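Local coordinates for protein uracil-DNA glycosylase (Epstein-Barr virus, PDB 6LYJ) that is a viral member of the uracil-DNA glycosylase superfamily, an alpha/beta protein built round a four-stranded parallel sheet with helices packed about it, at residues L152-Q155 and G160-A163; L35-L40 and D79-K84; N241-R244 and E250-W253. All coordinates share one frame; numbering follows the deposited sequence.

Contact 1: residues L152-Q155 and G160-A163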
loop_
_atom_site.group_PDB
_atom_site.type_symbol
_atom_site.label_atom_id
_atom_site.label_comp_id
_atom_site.label_asym_id
_atom_site.label_seq_id
_atom_site.Cartn_x
_atom_site.Cartn_y
_atom_site.Cartn_z
ATOM N N LEU A 152 0.017 -2.517 11.402
ATOM C CA LEU A 152 0.802 -1.370 11.846
ATOM C C LEU A 152 2.289 -1.666 12.009
ATOM O O LEU A 152 3.070 -0.722 12.178
ATOM C CB LEU A 152 0.242 -0.816 13.166
ATOM C CG LEU A 152 -1.151 -0.187 13.061
ATOM C CD1 LEU A 152 -1.647 0.316 14.411
ATOM C CD2 LEU A 152 -1.166 0.930 12.030
ATOM N N THR A 153 2.704 -2.932 11.959
ATOM C CA THR A 153 4.117 -3.274 12.035
ATOM C C THR A 153 4.443 -4.325 10.980
ATOM O O THR A 153 3.550 -4.948 10.399
ATOM C CB THR A 153 4.507 -3.774 13.440
ATOM O OG1 THR A 153 3.653 -4.859 13.820
ATOM C CG2 THR A 153 4.389 -2.648 14.470
ATOM N N VAL A 154 5.737 -4.504 10.726
ATOM C CA VAL A 154 6.206 -5.518 9.786
ATOM C C VAL A 154 7.655 -5.853 10.123
ATOM O O VAL A 154 8.433 -4.978 10.515
ATOM C CB VAL A 154 6.045 -5.039 8.322
ATOM C CG1 VAL A 154 6.944 -3.836 8.034
ATOM C CG2 VAL A 154 6.312 -6.178 7.346
ATOM N N GLN A 155 8.014 -7.127 9.975
ATOM C CA GLN A 155 9.408 -7.528 10.109
ATOM C C GLN A 155 10.179 -7.145 8.850
ATOM O O GLN A 155 9.660 -7.246 7.734
ATOM C CB GLN A 155 9.523 -9.032 10.368
ATOM C CG GLN A 155 10.951 -9.497 10.649
ATOM C CD GLN A 155 11.071 -11.000 10.842
ATOM O OE1 GLN A 155 10.176 -11.646 11.389
ATOM N NE2 GLN A 155 12.189 -11.562 10.398
ATOM N N GLY A 160 3.781 -8.748 5.163
ATOM C CA GLY A 160 2.732 -9.567 5.733
ATOM C C GLY A 160 3.130 -10.375 6.949
ATOM O O GLY A 160 2.300 -11.138 7.460
ATOM N N SER A 161 4.367 -10.237 7.430
ATOM C CA SER A 161 4.847 -11.069 8.526
ATOM C C SER A 161 4.103 -10.804 9.827
ATOM O O SER A 161 4.034 -11.698 10.677
ATOM C CB SER A 161 6.347 -10.851 8.729
ATOM O OG SER A 161 6.647 -9.468 8.849
ATOM N N HIS A 162 3.518 -9.619 9.994
ATOM C CA HIS A 162 2.727 -9.319 11.181
ATOM C C HIS A 162 1.237 -9.222 10.867
ATOM O O HIS A 162 0.491 -8.571 11.607
ATOM C CB HIS A 162 3.222 -8.027 11.829
ATOM C CG HIS A 162 4.573 -8.147 12.458
ATOM N ND1 HIS A 162 5.165 -7.116 13.156
ATOM C CD2 HIS A 162 5.452 -9.178 12.493
ATOM C CE1 HIS A 162 6.348 -7.507 13.597
ATOM N NE2 HIS A 162 6.547 -8.752 13.204
ATOM N N ALA A 163 0.791 -9.856 9.780
ATOM C CA ALA A 163 -0.613 -9.786 9.387
ATOM C C ALA A 163 -1.552 -10.493 10.362
ATOM O O ALA A 163 -2.753 -10.211 10.350
ATOM C CB ALA A 163 -0.798 -10.371 7.984
HETATM O O HOH W 1 3.364 -7.177 8.564
HETATM O O HOH W 2 8.483 -10.591 13.510
#
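His162 sits in the type I beta turn from Gly160 to Ala163 and lays its imidazole against Thr153, Val154 and Gln155, where the chain runs into the short strand 154-155. Followed outward, His162 CB first lies 3.4 Å from Thr153 O. A chi1 of -69° puts CG anti to the carbonyl carbon and swings the ring over the strand. His162 ND1 then shares a 2.8 Å hydrogen bond with Thr153 OG1, with either as possible donor; the same hydroxyl also bonds Trp167 NE1 of helix 167-181. Across one ring face pass Val154 CA, toward the rim, and Gln155 N, 3.9 Å above the plane and over its centre. At the tip, His162 NE2 is 2.7 Å from a water lying in the ring plane, and that water donates to OE1 of the extended Gln155 side chain. A second water ties the backbones, accepting from His162 N and donating to Thr153 O. The turn has another grip on the strand through its serine: Ser161 OG, also bonded to Lys158 O, accepts the Gln155 N-H at 2.9 Å with an N-H...O angle of 153°, while Val154 CG2 lies 3.6 Å from Ser161 OG.

Contact 2: residues L35-L40 and D79-K84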
loop_
_atom_site.group_PDB
_atom_site.type_symbol
_atom_site.label_atom_id
_atom_site.label_comp_id
_atom_site.label_asym_id
_atom_site.label_seq_id
_atom_site.Cartn_x
_atom_site.Cartn_y
_atom_site.Cartn_z
ATOM N N LEU A 35 -7.520 7.931 22.710
ATOM C CA LEU A 35 -8.108 7.132 23.781
ATOM C C LEU A 35 -9.503 7.639 24.127
ATOM O O LEU A 35 -10.438 6.847 24.282
ATOM C CB LEU A 35 -7.204 7.150 25.011
ATOM C CG LEU A 35 -5.858 6.440 24.843
ATOM C CD1 LEU A 35 -4.989 6.625 26.082
ATOM C CD2 LEU A 35 -6.045 4.966 24.517
ATOM N N ASP A 36 -9.661 8.962 24.243
ATOM C CA ASP A 36 -10.987 9.536 24.462
ATOM C C ASP A 36 -11.939 9.196 23.319
ATOM O O ASP A 36 -13.117 8.899 23.549
ATOM C CB ASP A 36 -10.884 11.054 24.634
ATOM C CG ASP A 36 -10.073 11.454 25.852
ATOM O OD1 ASP A 36 -9.932 10.622 26.774
ATOM O OD2 ASP A 36 -9.583 12.604 25.894
ATOM N N PHE A 37 -11.447 9.254 22.078
ATOM C CA PHE A 37 -12.292 9.013 20.913
ATOM C C PHE A 37 -12.759 7.564 20.835
ATOM O O PHE A 37 -13.925 7.299 20.523
ATOM C CB PHE A 37 -11.526 9.396 19.647
ATOM C CG PHE A 37 -12.327 9.279 18.384
ATOM C CD1 PHE A 37 -13.220 10.272 18.016
ATOM C CD2 PHE A 37 -12.164 8.186 17.547
ATOM C CE1 PHE A 37 -13.947 10.170 16.846
ATOM C CE2 PHE A 37 -12.890 8.078 16.374
ATOM C CZ PHE A 37 -13.781 9.073 16.024
ATOM N N LEU A 38 -11.865 6.612 21.104
ATOM C CA LEU A 38 -12.215 5.210 20.924
ATOM C C LEU A 38 -13.058 4.669 22.070
ATOM O O LEU A 38 -13.899 3.792 21.846
ATOM C CB LEU A 38 -10.944 4.371 20.777
ATOM C CG LEU A 38 -10.057 4.650 19.560
ATOM C CD1 LEU A 38 -8.774 3.827 19.629
ATOM C CD2 LEU A 38 -10.810 4.384 18.261
ATOM N N GLN A 39 -12.875 5.198 23.281
ATOM C CA GLN A 39 -13.598 4.728 24.463
ATOM C C GLN A 39 -13.484 3.211 24.596
ATOM O O GLN A 39 -14.479 2.497 24.735
ATOM C CB GLN A 39 -15.063 5.168 24.429
ATOM C CG GLN A 39 -15.270 6.672 24.382
ATOM C CD GLN A 39 -14.865 7.353 25.674
ATOM O OE1 GLN A 39 -15.046 6.806 26.762
ATOM N NE2 GLN A 39 -14.313 8.556 25.562
ATOM N N LEU A 40 -12.250 2.717 24.541
ATOM C CA LEU A 40 -12.021 1.277 24.525
ATOM C C LEU A 40 -12.462 0.654 25.841
ATOM O O LEU A 40 -12.105 1.138 26.918
ATOM C CB LEU A 40 -10.546 0.970 24.268
ATOM C CG LEU A 40 -9.944 1.397 22.929
ATOM C CD1 LEU A 40 -8.467 1.056 22.898
ATOM C CD2 LEU A 40 -10.669 0.712 21.777
ATOM N N ASP A 79 -6.735 16.108 15.599
ATOM C CA ASP A 79 -7.707 15.536 16.507
ATOM C C ASP A 79 -8.570 14.546 15.733
ATOM O O ASP A 79 -8.936 14.814 14.585
ATOM C CB ASP A 79 -8.593 16.626 17.108
ATOM C CG ASP A 79 -7.805 17.656 17.891
ATOM O OD1 ASP A 79 -6.587 17.461 18.083
ATOM O OD2 ASP A 79 -8.406 18.664 18.317
ATOM N N PRO A 80 -8.907 13.400 16.325
ATOM C CA PRO A 80 -9.722 12.424 15.586
ATOM C C PRO A 80 -11.078 12.971 15.177
ATOM O O PRO A 80 -11.600 12.585 14.124
ATOM C CB PRO A 80 -9.844 11.245 16.565
ATOM C CG PRO A 80 -9.394 11.774 17.896
ATOM C CD PRO A 80 -8.415 12.861 17.603
ATOM N N SER A 81 -11.660 13.873 15.971
ATOM C CA SER A 81 -12.942 14.466 15.608
ATOM C C SER A 81 -12.856 15.302 14.338
ATOM O O SER A 81 -13.891 15.579 13.724
ATOM C CB SER A 81 -13.471 15.333 16.754
ATOM O OG SER A 81 -13.875 14.532 17.849
ATOM N N ASP A 82 -11.654 15.721 13.942
ATOM C CA ASP A 82 -11.450 16.546 12.759
ATOM C C ASP A 82 -11.089 15.739 11.514
ATOM O O ASP A 82 -10.786 16.332 10.474
ATOM C CB ASP A 82 -10.365 17.590 13.034
ATOM C CG ASP A 82 -10.762 18.566 14.122
ATOM O OD1 ASP A 82 -11.973 18.824 14.281
ATOM O OD2 ASP A 82 -9.861 19.074 14.823
ATOM N N ILE A 83 -11.100 14.410 11.597
ATOM C CA ILE A 83 -10.771 13.583 10.440
ATOM C C ILE A 83 -11.845 13.745 9.373
ATOM O O ILE A 83 -13.047 13.686 9.663
ATOM C CB ILE A 83 -10.595 12.116 10.856
ATOM C CG1 ILE A 83 -9.331 11.972 11.711
ATOM C CG2 ILE A 83 -10.561 11.206 9.630
ATOM C CD1 ILE A 83 -9.207 10.646 12.410
ATOM N N LYS A 84 -11.410 13.985 8.132
ATOM C CA LYS A 84 -12.295 14.188 6.994
ATOM C C LYS A 84 -12.116 13.162 5.888
ATOM O O LYS A 84 -13.048 12.947 5.111
ATOM C CB LYS A 84 -12.087 15.586 6.382
ATOM C CG LYS A 84 -12.410 16.743 7.305
ATOM C CD LYS A 84 -11.867 18.050 6.743
ATOM C CE LYS A 84 -12.165 19.218 7.666
ATOM N NZ LYS A 84 -11.626 20.505 7.138
#
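A proline-aromatic CH-pi contact joins the last turn of helix 32-38 to the 3-10 turn that precedes strand 85-89, with Phe37 on the helix and Pro80 on the turn. Both side chains leave the backbone toward the opposite segment and run antiparallel, side by side. Phe37 has CG anti to its own backbone nitrogen (chi1 -176°), which carries the phenyl group out alongside the pyrrolidine. Pro80 CB then sits over one ring face, 3.9 Å from the Phe37 centroid and 20° off the ring normal. It is displaced toward the CG and CD1 side of the ring, with Pro80 CB 3.7 Å from Phe37 CG. The next proline carbon reaches the stem of the phenylalanine, Pro80 CG lying 3.6 Å from Phe37 CB. Ser81 OG adds a looser touch, 4.3 Å from Phe37 CD1. No hydrogen bond crosses between the segments; the contact is mainly carbon on carbon.

Gln39 leaves the helix with positive phi just after Phe37 and Leu38, while bonds from Asp82 N to Asp79 O and from Ile83 N to Pro80 O close the turn. Trp34 and Leu33 of the same helix also pack on Pro80, and Arg181 of helix 167-181 meets Phe37. A proline CB set over a phenyl face, with the pyrrolidine tilted to it, is a proline-aromatic CH-pi contact, here joining a helix end to the turn that leads into an inner strand of the parallel sheet.

Contact 3: residues N241-R244 and E250-W253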
loop_
_atom_site.group_PDB
_atom_site.type_symbol
_atom_site.label_atom_id
_atom_site.label_comp_id
_atom_site.label_asym_id
_atom_site.label_seq_id
_atom_site.Cartn_x
_atom_site.Cartn_y
_atom_site.Cartn_z
ATOM N N ASN A 241 -15.399 17.658 -3.149
ATOM C CA ASN A 241 -16.798 17.997 -3.413
ATOM C C ASN A 241 -17.688 17.578 -2.251
ATOM O O ASN A 241 -18.570 18.333 -1.824
ATOM C CB ASN A 241 -17.281 17.346 -4.711
ATOM C CG ASN A 241 -16.612 17.922 -5.941
ATOM O OD1 ASN A 241 -15.996 18.988 -5.887
ATOM N ND2 ASN A 241 -16.750 17.231 -7.066
ATOM N N PHE A 242 -17.464 16.371 -1.728
ATOM C CA PHE A 242 -18.240 15.902 -0.587
ATOM C C PHE A 242 -18.036 16.817 0.611
ATOM O O PHE A 242 -19.004 17.258 1.243
ATOM C CB PHE A 242 -17.850 14.462 -0.253
ATOM C CG PHE A 242 -18.541 13.902 0.957
ATOM C CD1 PHE A 242 -19.817 13.366 0.856
ATOM C CD2 PHE A 242 -17.905 13.880 2.192
ATOM C CE1 PHE A 242 -20.455 12.836 1.967
ATOM C CE2 PHE A 242 -18.536 13.348 3.304
ATOM C CZ PHE A 242 -19.813 12.825 3.192
ATOM N N LEU A 243 -16.775 17.141 0.914
ATOM C CA LEU A 243 -16.492 17.985 2.072
ATOM C C LEU A 243 -17.162 19.346 1.926
ATOM O O LEU A 243 -17.714 19.881 2.895
ATOM C CB LEU A 243 -14.981 18.133 2.264
ATOM C CG LEU A 243 -14.212 16.846 2.590
ATOM C CD1 LEU A 243 -12.714 17.114 2.731
ATOM C CD2 LEU A 243 -14.764 16.194 3.854
ATOM N N ARG A 244 -17.130 19.919 0.721
ATOM C CA ARG A 244 -17.785 21.202 0.496
ATOM C C ARG A 244 -19.290 21.085 0.705
ATOM O O ARG A 244 -19.910 21.952 1.332
ATOM C CB ARG A 244 -17.494 21.720 -0.912
ATOM C CG ARG A 244 -18.118 23.087 -1.180
ATOM C CD ARG A 244 -17.680 23.701 -2.507
ATOM N NE ARG A 244 -17.910 22.811 -3.642
ATOM C CZ ARG A 244 -16.969 22.098 -4.249
ATOM N NH1 ARG A 244 -17.285 21.331 -5.283
ATOM N NH2 ARG A 244 -15.715 22.155 -3.824
ATOM N N GLU A 250 -12.185 22.087 2.709
ATOM C CA GLU A 250 -11.590 21.162 1.756
ATOM C C GLU A 250 -10.110 20.939 2.056
ATOM O O GLU A 250 -9.444 21.747 2.711
ATOM C CB GLU A 250 -11.750 21.682 0.324
ATOM C CG GLU A 250 -13.185 21.976 -0.079
ATOM C CD GLU A 250 -13.310 22.439 -1.522
ATOM O OE1 GLU A 250 -12.575 21.922 -2.391
ATOM O OE2 GLU A 250 -14.146 23.326 -1.786
ATOM N N ILE A 251 -9.596 19.828 1.543
ATOM C CA ILE A 251 -8.185 19.498 1.688
ATOM C C ILE A 251 -7.406 20.233 0.607
ATOM O O ILE A 251 -7.802 20.235 -0.565
ATOM C CB ILE A 251 -7.961 17.979 1.589
ATOM C CG1 ILE A 251 -8.922 17.205 2.501
ATOM C CG2 ILE A 251 -6.507 17.632 1.898
ATOM C CD1 ILE A 251 -8.778 17.518 3.981
ATOM N N ASP A 252 -6.294 20.853 0.993
ATOM C CA ASP A 252 -5.306 21.331 0.031
ATOM C C ASP A 252 -4.325 20.182 -0.173
ATOM O O ASP A 252 -3.496 19.893 0.694
ATOM C CB ASP A 252 -4.623 22.599 0.534
ATOM C CG ASP A 252 -3.625 23.172 -0.463
ATOM O OD1 ASP A 252 -3.347 22.528 -1.496
ATOM O OD2 ASP A 252 -3.112 24.281 -0.210
ATOM N N TRP A 253 -4.456 19.490 -1.305
ATOM C CA TRP A 253 -3.667 18.296 -1.581
ATOM C C TRP A 253 -2.230 18.602 -1.986
ATOM O O TRP A 253 -1.456 17.662 -2.196
ATOM C CB TRP A 253 -4.346 17.464 -2.677
ATOM C CG TRP A 253 -5.705 16.965 -2.285
ATOM C CD1 TRP A 253 -6.912 17.462 -2.699
ATOM C CD2 TRP A 253 -6.002 15.894 -1.383
ATOM N NE1 TRP A 253 -7.937 16.756 -2.119
ATOM C CE2 TRP A 253 -7.407 15.788 -1.308
ATOM C CE3 TRP A 253 -5.218 15.006 -0.637
ATOM C CZ2 TRP A 253 -8.043 14.835 -0.514
ATOM C CZ3 TRP A 253 -5.853 14.057 0.153
ATOM C CH2 TRP A 253 -7.252 13.979 0.205
#
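Glu250, Arg244 and Leu243 carry most of this contact, in which a C-terminal helix of the alpha/beta uracil-DNA glycosylase fold, 235-245, is met by the tail that returns along it. Glu250 buries the largest area of the three. Its chain runs extended beyond CG, and its carboxylate reaches the Arg244 guanidinium in a salt bridge, Arg244 NH2 to Glu250 OE2 at 2.8 Å with an N-H...O angle of 148°. The two ends are not coplanar: OE2 lies close to the guanidinium plane, whereas NH2 comes in from above the carboxylate, 53° out of its plane. Glu250 OE1 also lies at the guanidinium edge, but farther off, 3.5 Å from Arg244 NH2.

Arg244 reaches this position through a bend at chi3 (54°), which folds the end of its chain back over the helix. Its other terminal nitrogen, NH1, donates to Asn241 OD1 at 2.7 Å, one turn earlier, from above the amide carbonyl plane. Bonds from both terminal nitrogens, to the helix and to the tail, should limit rotation of the guanidinium. Both charged residues are exposed, so solvent probably weakens the attraction.

Next to this salt bridge, the buried Leu243 points toward the tail. Its CD1 packs chiefly on Ile251, and more loosely on Glu250 CA at 4.3 Å. Asn240 of the helix adds a bond from its OD1 to Ile251 N. Ile251 in turn rests CG2 over the centre of the Trp253 ring, 3.6 Å above its plane, and turns its other branch to the helix, with Ile251 CG1 3.8 Å from Leu243 CD1.

From the N-terminal side, helix 32-38 comes first, and contact 2 closes a loop of 38 intervening residues, including helix 42-59 and strand 64-65, before the chain enters strand 85-89. Contact 1 follows, closing a short loop between strand 154-155 and the approach to helix 167-181. Contact 3 comes last, turning the tail back on helix 235-245. The three lie in series; none nests in or crosses another. Contacts 1 and 3 stand on opposite sides of the chain's centre, about 32 Å apart between centres. Contacts 2 and 3 touch through Lys84, whose CB packs 3.7 Å from Leu243 CD2, so the entry to strand 85-89 meets the last helix.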